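Local coordinates for protein HIAXHD3 (Humicola insolens, PDB 3ZXK) that hydrolyses terminal alpha-L-arabinofuranosides as an exo-acting family 43 arabinofuranosidase, probably trimming side chains from xylan, and has been engineered to show endo-xylanase activity as well, at residues A[209-214]-A[246-251]; A[18-23]-A[261-266]; A[232-237]-A[296-301]. All blocks are in the same frame, centred on the assembly; numbering follows the deposited sequence. Where two conformers were deposited one is given.

Contact 1 of 3, residues A[209-214]-A[246-251]; sequences RPADAE and FAHQGG. With AHR (alpha-L-arabinofuranose), chain C.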
# COMPACT_ATOMS: atom_id res chain seq x y z
N ARG A 209 -6.14 -15.48 12.33
CA ARG A 209 -7.40 -16.10 11.95
C ARG A 209 -8.25 -14.99 11.30
O ARG A 209 -8.71 -14.06 11.99
CB ARG A 209 -8.10 -16.68 13.17
CG ARG A 209 -9.42 -17.33 12.77
CD ARG A 209 -10.26 -17.74 13.97
NE ARG A 209 -10.75 -16.59 14.73
CZ ARG A 209 -11.42 -16.70 15.87
NH1 ARG A 209 -11.69 -17.91 16.36
NH2 ARG A 209 -11.84 -15.62 16.52
N PRO A 210 -8.42 -15.03 9.97
CA PRO A 210 -9.10 -13.91 9.33
C PRO A 210 -10.53 -13.76 9.85
O PRO A 210 -11.23 -14.76 9.94
CB PRO A 210 -9.17 -14.34 7.85
CG PRO A 210 -8.11 -15.33 7.67
CD PRO A 210 -7.89 -16.01 9.00
N ALA A 211 -10.95 -12.54 10.21
CA ALA A 211 -10.14 -11.31 10.22
C ALA A 211 -10.12 -10.72 11.61
O ALA A 211 -10.12 -9.50 11.77
CB ALA A 211 -10.70 -10.29 9.25
N ASP A 212 -10.13 -11.56 12.64
CA ASP A 212 -10.41 -11.04 13.97
C ASP A 212 -9.45 -11.48 15.07
O ASP A 212 -9.63 -11.06 16.21
CB ASP A 212 -11.86 -11.36 14.37
CG ASP A 212 -12.13 -12.86 14.49
OD1 ASP A 212 -11.29 -13.69 14.09
OD2 ASP A 212 -13.21 -13.20 15.02
N ALA A 213 -8.46 -12.30 14.75
CA ALA A 213 -7.56 -12.83 15.78
C ALA A 213 -6.16 -13.00 15.27
O ALA A 213 -5.96 -13.17 14.05
CB ALA A 213 -8.05 -14.17 16.39
N GLU A 214 -5.21 -12.94 16.19
CA GLU A 214 -3.81 -13.25 15.93
C GLU A 214 -3.37 -14.30 16.96
O GLU A 214 -3.66 -14.15 18.15
CB GLU A 214 -2.94 -12.01 16.06
CG GLU A 214 -1.50 -12.22 15.60
CD GLU A 214 -1.34 -12.18 14.07
OE1 GLU A 214 -2.35 -11.99 13.36
OE2 GLU A 214 -0.21 -12.35 13.57
N PHE A 246 -11.24 -5.44 13.37
CA PHE A 246 -10.38 -5.81 14.48
C PHE A 246 -8.94 -5.73 14.10
O PHE A 246 -8.56 -6.05 12.96
CB PHE A 246 -10.64 -7.26 14.88
CG PHE A 246 -12.02 -7.50 15.37
CD1 PHE A 246 -12.34 -7.19 16.69
CD2 PHE A 246 -13.01 -7.97 14.51
CE1 PHE A 246 -13.64 -7.39 17.16
CE2 PHE A 246 -14.31 -8.19 14.99
CZ PHE A 246 -14.62 -7.88 16.31
N ALA A 247 -8.13 -5.30 15.06
CA ALA A 247 -6.66 -5.37 14.97
C ALA A 247 -6.23 -6.81 14.78
O ALA A 247 -6.59 -7.68 15.58
CB ALA A 247 -6.03 -4.77 16.23
N HIS A 248 -5.49 -7.07 13.69
CA HIS A 248 -5.01 -8.43 13.43
C HIS A 248 -3.90 -8.42 12.43
O HIS A 248 -3.60 -7.37 11.83
CB HIS A 248 -6.18 -9.31 12.96
CG HIS A 248 -6.71 -8.97 11.59
ND1 HIS A 248 -7.36 -7.81 11.31
CD2 HIS A 248 -6.67 -9.68 10.40
CE1 HIS A 248 -7.70 -7.79 10.00
NE2 HIS A 248 -7.29 -8.94 9.46
N GLN A 249 -3.30 -9.60 12.23
CA GLN A 249 -2.22 -9.80 11.27
C GLN A 249 -1.02 -8.90 11.67
O GLN A 249 -0.81 -8.63 12.87
CB GLN A 249 -2.71 -9.64 9.83
CG GLN A 249 -2.00 -10.58 8.87
CD GLN A 249 -2.66 -10.66 7.51
OE1 GLN A 249 -3.88 -10.46 7.38
NE2 GLN A 249 -1.86 -10.95 6.46
N GLY A 250 -0.18 -8.46 10.74
CA GLY A 250 0.96 -7.64 11.16
C GLY A 250 2.09 -8.49 11.74
O GLY A 250 2.20 -9.69 11.46
N GLY A 251 2.91 -7.88 12.57
CA GLY A 251 4.06 -8.60 13.12
C GLY A 251 4.60 -7.92 14.35
O GLY A 251 4.09 -6.89 14.79
O5 AHR C . -11.93 -8.06 6.82
C5 AHR C . -11.31 -7.75 5.56
C4 AHR C . -10.07 -8.61 5.28
O4 AHR C . -10.42 -10.00 5.27
C3 AHR C . -8.95 -8.58 6.32
O3 AHR C . -8.09 -7.46 6.17
C2 AHR C . -8.18 -9.84 6.08
O2 AHR C . -7.65 -10.39 7.30
C1 AHR C . -9.24 -10.77 5.52
O HOH W 1 -11.36 -7.11 11.08
O HOH W 2 -8.46 -8.76 17.45

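Contact 2 of 3, residues A[18-23]-A[261-266]; sequences PALEVF and HYVAFM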
# COMPACT_ATOMS: atom_id res chain seq x y z
N PRO A 18 -1.41 -2.43 3.87
CA PRO A 18 -1.82 -3.72 4.42
C PRO A 18 -0.75 -4.79 4.43
O PRO A 18 0.30 -4.64 3.78
CB PRO A 18 -2.90 -4.18 3.43
CG PRO A 18 -2.46 -3.58 2.14
CD PRO A 18 -1.98 -2.21 2.53
N ALA A 19 -1.03 -5.88 5.16
CA ALA A 19 -0.17 -7.07 5.21
C ALA A 19 1.27 -6.77 5.62
O ALA A 19 2.23 -7.33 5.10
CB ALA A 19 -0.21 -7.84 3.89
N LEU A 20 1.41 -5.90 6.62
CA LEU A 20 2.70 -5.36 6.98
C LEU A 20 3.66 -6.42 7.52
O LEU A 20 3.23 -7.37 8.18
CB LEU A 20 2.53 -4.18 7.95
CG LEU A 20 2.04 -4.50 9.37
CD1 LEU A 20 3.24 -4.70 10.31
CD2 LEU A 20 1.13 -3.40 9.89
N GLU A 21 4.93 -6.22 7.20
CA GLU A 21 6.07 -6.89 7.85
C GLU A 21 6.88 -5.77 8.47
O GLU A 21 7.13 -4.79 7.80
CB GLU A 21 6.94 -7.62 6.79
CG GLU A 21 8.30 -8.15 7.31
CD GLU A 21 8.25 -9.59 7.79
OE1 GLU A 21 7.81 -10.49 7.02
OE2 GLU A 21 8.67 -9.84 8.93
N VAL A 22 7.29 -5.90 9.74
CA VAL A 22 8.15 -4.88 10.38
C VAL A 22 9.40 -5.53 10.97
O VAL A 22 9.34 -6.64 11.50
CB VAL A 22 7.45 -4.10 11.54
CG1 VAL A 22 6.59 -2.94 11.04
CG2 VAL A 22 6.70 -5.04 12.49
N PHE A 23 10.52 -4.83 10.87
CA PHE A 23 11.76 -5.31 11.49
C PHE A 23 12.66 -4.13 11.77
O PHE A 23 12.39 -3.03 11.31
CB PHE A 23 12.46 -6.38 10.63
CG PHE A 23 12.85 -5.91 9.25
CD1 PHE A 23 11.98 -6.00 8.18
CD2 PHE A 23 14.10 -5.34 9.03
CE1 PHE A 23 12.33 -5.53 6.91
CE2 PHE A 23 14.47 -4.90 7.76
CZ PHE A 23 13.60 -5.01 6.70
N HIS A 261 7.11 -4.80 20.48
CA HIS A 261 5.87 -4.12 20.10
C HIS A 261 5.15 -4.94 19.05
O HIS A 261 5.77 -5.59 18.19
CB HIS A 261 6.20 -2.72 19.59
CG HIS A 261 6.88 -1.88 20.63
ND1 HIS A 261 6.20 -1.07 21.47
CD2 HIS A 261 8.22 -1.83 21.02
CE1 HIS A 261 7.07 -0.49 22.33
NE2 HIS A 261 8.31 -0.95 22.06
N TYR A 262 3.82 -4.92 19.10
CA TYR A 262 3.01 -5.62 18.10
C TYR A 262 2.44 -4.53 17.16
O TYR A 262 1.77 -3.57 17.62
CB TYR A 262 1.91 -6.47 18.78
CG TYR A 262 0.95 -7.17 17.84
CD1 TYR A 262 1.35 -7.57 16.55
CD2 TYR A 262 -0.37 -7.41 18.22
CE1 TYR A 262 0.47 -8.20 15.69
CE2 TYR A 262 -1.25 -8.02 17.37
CZ TYR A 262 -0.85 -8.39 16.11
OH TYR A 262 -1.78 -9.00 15.29
N VAL A 263 2.75 -4.65 15.87
CA VAL A 263 2.23 -3.71 14.87
C VAL A 263 1.20 -4.51 14.09
O VAL A 263 1.55 -5.42 13.35
CB VAL A 263 3.32 -3.18 13.90
CG1 VAL A 263 2.73 -2.13 12.98
CG2 VAL A 263 4.46 -2.57 14.68
N ALA A 264 -0.07 -4.17 14.27
CA ALA A 264 -1.16 -4.90 13.58
C ALA A 264 -1.82 -3.94 12.60
O ALA A 264 -1.41 -2.77 12.51
CB ALA A 264 -2.19 -5.43 14.58
N PHE A 265 -2.83 -4.38 11.84
CA PHE A 265 -3.61 -3.37 11.15
C PHE A 265 -5.09 -3.55 11.39
O PHE A 265 -5.53 -4.63 11.82
CB PHE A 265 -3.29 -3.29 9.62
CG PHE A 265 -3.45 -4.60 8.91
CD1 PHE A 265 -4.72 -5.01 8.48
CD2 PHE A 265 -2.34 -5.42 8.68
CE1 PHE A 265 -4.87 -6.23 7.82
CE2 PHE A 265 -2.50 -6.62 8.02
CZ PHE A 265 -3.75 -7.02 7.58
N MET A 266 -5.83 -2.47 11.11
CA MET A 266 -7.28 -2.39 11.24
C MET A 266 -7.91 -2.41 9.84
O MET A 266 -7.32 -1.86 8.90
CB MET A 266 -7.66 -1.05 11.88
CG MET A 266 -7.04 -0.76 13.24
SD MET A 266 -7.55 -1.90 14.54
CE MET A 266 -9.33 -1.69 14.60

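Contact 3 of 3, residues A[232-237]-A[296-301]; sequences TLVSRI and GRWGTS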
# COMPACT_ATOMS: atom_id res chain seq x y z
N THR A 232 -3.21 -17.50 22.11
CA THR A 232 -3.83 -16.31 21.54
C THR A 232 -2.99 -15.08 21.85
O THR A 232 -2.52 -14.90 22.98
CB THR A 232 -5.24 -16.18 22.10
OG1 THR A 232 -6.00 -17.31 21.66
CG2 THR A 232 -5.90 -14.86 21.63
N LEU A 233 -2.76 -14.25 20.85
CA LEU A 233 -2.18 -12.93 21.09
C LEU A 233 -3.30 -11.88 21.22
O LEU A 233 -3.34 -11.10 22.18
CB LEU A 233 -1.18 -12.58 19.97
CG LEU A 233 -0.35 -11.31 20.14
CD1 LEU A 233 0.51 -11.37 21.40
CD2 LEU A 233 0.50 -11.12 18.90
N VAL A 234 -4.19 -11.86 20.24
CA VAL A 234 -5.42 -11.07 20.38
C VAL A 234 -6.56 -11.85 19.77
O VAL A 234 -6.38 -12.59 18.79
CB VAL A 234 -5.38 -9.67 19.71
CG1 VAL A 234 -4.38 -8.74 20.37
CG2 VAL A 234 -5.22 -9.78 18.20
N SER A 235 -7.75 -11.68 20.32
CA SER A 235 -8.92 -12.27 19.68
C SER A 235 -10.09 -11.37 19.92
O SER A 235 -10.52 -11.17 21.07
CB SER A 235 -9.20 -13.67 20.21
OG SER A 235 -10.33 -14.25 19.55
N ARG A 236 -10.57 -10.78 18.82
CA ARG A 236 -11.71 -9.85 18.84
C ARG A 236 -11.48 -8.77 19.90
O ARG A 236 -12.40 -8.41 20.64
CB ARG A 236 -13.03 -10.60 19.08
CG ARG A 236 -13.30 -11.67 18.01
CD ARG A 236 -14.67 -12.34 18.14
NE ARG A 236 -15.76 -11.41 17.82
CZ ARG A 236 -16.18 -11.12 16.59
NH1 ARG A 236 -15.61 -11.68 15.53
NH2 ARG A 236 -17.18 -10.25 16.43
N ILE A 237 -10.25 -8.26 19.98
CA ILE A 237 -9.92 -7.16 20.91
C ILE A 237 -10.64 -5.87 20.47
O ILE A 237 -10.79 -5.60 19.29
CB ILE A 237 -8.40 -6.94 21.03
CG1 ILE A 237 -8.05 -6.19 22.33
CG2 ILE A 237 -7.84 -6.25 19.78
CD1 ILE A 237 -6.55 -6.16 22.61
N GLY A 296 -8.88 -3.31 29.08
CA GLY A 296 -8.66 -4.47 28.23
C GLY A 296 -8.75 -4.21 26.73
O GLY A 296 -8.79 -5.14 25.94
N ARG A 297 -8.75 -2.95 26.35
CA ARG A 297 -8.77 -2.57 24.94
C ARG A 297 -7.35 -2.38 24.42
O ARG A 297 -6.42 -2.18 25.18
CB ARG A 297 -9.57 -1.28 24.74
CG ARG A 297 -11.00 -1.36 25.24
CD ARG A 297 -11.67 0.01 25.25
NE ARG A 297 -11.92 0.47 23.89
CZ ARG A 297 -13.05 0.23 23.20
NH1 ARG A 297 -14.04 -0.47 23.74
NH2 ARG A 297 -13.17 0.70 21.96
N TRP A 298 -7.20 -2.47 23.10
CA TRP A 298 -6.01 -1.98 22.44
C TRP A 298 -6.02 -0.49 22.64
O TRP A 298 -6.95 0.20 22.23
CB TRP A 298 -6.05 -2.33 20.96
CG TRP A 298 -4.75 -2.10 20.24
CD1 TRP A 298 -4.05 -0.91 20.08
CD2 TRP A 298 -3.98 -3.11 19.53
NE1 TRP A 298 -2.91 -1.12 19.35
CE2 TRP A 298 -2.83 -2.42 18.96
CE3 TRP A 298 -4.14 -4.47 19.29
CZ2 TRP A 298 -1.85 -3.11 18.23
CZ3 TRP A 298 -3.16 -5.15 18.55
CH2 TRP A 298 -2.05 -4.48 18.04
N GLY A 299 -5.00 0.02 23.31
CA GLY A 299 -5.03 1.40 23.78
C GLY A 299 -4.98 2.44 22.68
O GLY A 299 -4.34 2.24 21.64
N THR A 300 -5.65 3.57 22.91
CA THR A 300 -5.59 4.68 21.97
C THR A 300 -4.26 5.43 22.03
O THR A 300 -3.82 6.03 21.05
CB THR A 300 -6.78 5.65 22.19
OG1 THR A 300 -6.72 6.13 23.53
CG2 THR A 300 -8.11 4.92 21.99
N SER A 301 -3.61 5.38 23.19
CA SER A 301 -2.26 5.96 23.34
C SER A 301 -1.37 5.10 24.21
O SER A 301 -1.83 4.45 25.15
CB SER A 301 -2.31 7.38 23.92
OG SER A 301 -2.75 7.34 25.25

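Contact 1 of 3, residues A[209-214]-A[246-251]
Asp-212 and Phe-246 bring the two backbones to 5.3 Å between their CA atoms, Glu-214 and His-248 to 5.6 Å, and the touching parts run 57° apart. The segments belong to neighbouring blades of the family 43 five-bladed propeller. In 209-214 the chain reverses through a cis peptide before Ala-211 and a classic beta bulge, Asp-212 and Ala-213 both facing Arg-209. Two waters link the main chains: one accepts from Phe-246 N and donates to Ala-211 O, the other donates to Asp-212 O and Ala-247 O. Asp-212 sets CB obliquely against Phe-246 CD2, while its carboxylate forms salt bridges with Arg-209 and with Arg-236. Glu-214 bends at chi2 (79°), which brings CD toward the backbone of Gln-249; OE1 takes a weak bond from Gln-249 N at 2.8 Å.

His-248 links the turn to the sugar. Its CG lies between the backbone N and the carbonyl carbon (chi1 69°), and the ring passes beneath Ala-211 O, which sits 3.2 Å above the ring centre in a poor direction for hydrogen bonding. ND1 instead donates to Phe-246 O at 2.7 Å, close to the ring plane, which fixes the rotation of the imidazole. An alanine here would probably leave O2 of the arabinofuranose and the carbonyl of Phe-246 each without its imidazole partner and open a gap below Ala-211 O. On the sugar side Ala-211 CB lies 3.5 Å from arabinofuranose O5, and His-248 NE2 is hydrogen-bonded to O2 at 2.6 Å.

Contact 2 of 3, residues A[18-23]-A[261-266]
Leu-20, Val-263 and Phe-265 carry a buried apolar contact between the first and last four-stranded sheets of the catalytic domain, with no hydrogen bond between the segments. The spacing supports this reading: the closest CA pairs, such as Pro-18 with Phe-265 at 7.0 Å, are too far apart for strand pairing, so side chains fill the interval. Leu-20 places CG between its backbone N and carbonyl carbon (chi1 70°), and its two methyls rest side by side on successive carbonyls of the opposing strand. CD1 lies 3.6 Å from Val-263 O and CD2 lies 3.7 Å from Ala-264 O. Both methyls also reach Val-263 CG1, CD2 at 3.7 Å, the leucine and valine side chains crossing at about a right angle. One of the two conformers of Val-22 brings CG2 to 4.0 Å from Val-263 CG2, a contact that is therefore less certain.

Phe-265 ends the row. Leu-20 CD2 meets the edge of its ring, near the ring plane, at 4.2 Å from CD2 of Phe-265, whereas the backbone of Ala-19 comes obliquely to the ring, N at 3.3 Å from CE2. The phenyl group is thus bounded by the 18-20 loop, and it also meets the ring of His-248 and touches the bound arabinofuranose. Side-chain packing of this kind, blade against blade around a central axis, is the interblade interface of a five-bladed beta-propeller, here reaching the sugar pocket through Phe-265.

Contact 3 of 3, residues A[232-237]-A[296-301]
Gly-296 starts the contact with its carbonyl, O lying 3.8 Å from Ile-237 CG1. At Arg-297 the CA atoms of the two segments come nearest, Arg-297 CA lying 6.2 Å from that of Ile-237. Its side chain starts away from the other segment.

Trp-298 follows and does most of the touching. Ile-237 CD1 comes to 3.8 Å from Trp-298 N, and further along the residue Ile-237 CG2 meets the six-membered part of the indole at its edge, 4.1 Å from CE3. The two side chains cross at about a right angle. Trp-298 holds CG anti to its backbone N (chi1 -169°), and Val-234 CG1 approaches the indole obliquely, 4.2 Å from CZ3. Beyond the segments the ring packs on Ala-264, while NE1 makes a weak bond to Val-277 O.

After the tryptophan the chain leaves the isoleucine: Gly-299 is held instead by Tyr-302 OH at its N and by Asn-10 ND2 at its O. A loop tryptophan packed against Val-234 and the loop residue Ile-237 as well as Ala-264 of the next sheet makes this interblade packing of the propeller, with the side chain of Val-234 about 11 Å from the bound arabinofuranose.

How the contacts relate
From the N terminus the chain leaves 18-23 and passes through 237 residues before 261-266 returns to close contact 2, the longest of the three loops, joining the first and last propeller sheets. Contact 1 is nested inside it, closing 31 residues between 209-214 and 246-251. Contact 3 opens at 232-237, within contact 1, and closes at 296-301, after contact 2, so it crosses both. Sheet pairing ties them together: Gly-251 O accepts from Val-263 N, and Glu-214 pairs with Leu-233 and Val-234. Tyr-262 bridges further, its hydroxyl bonded to Gln-249 O and its ring against Trp-298, connecting the sugar-side turn with the loop beyond the last sheet.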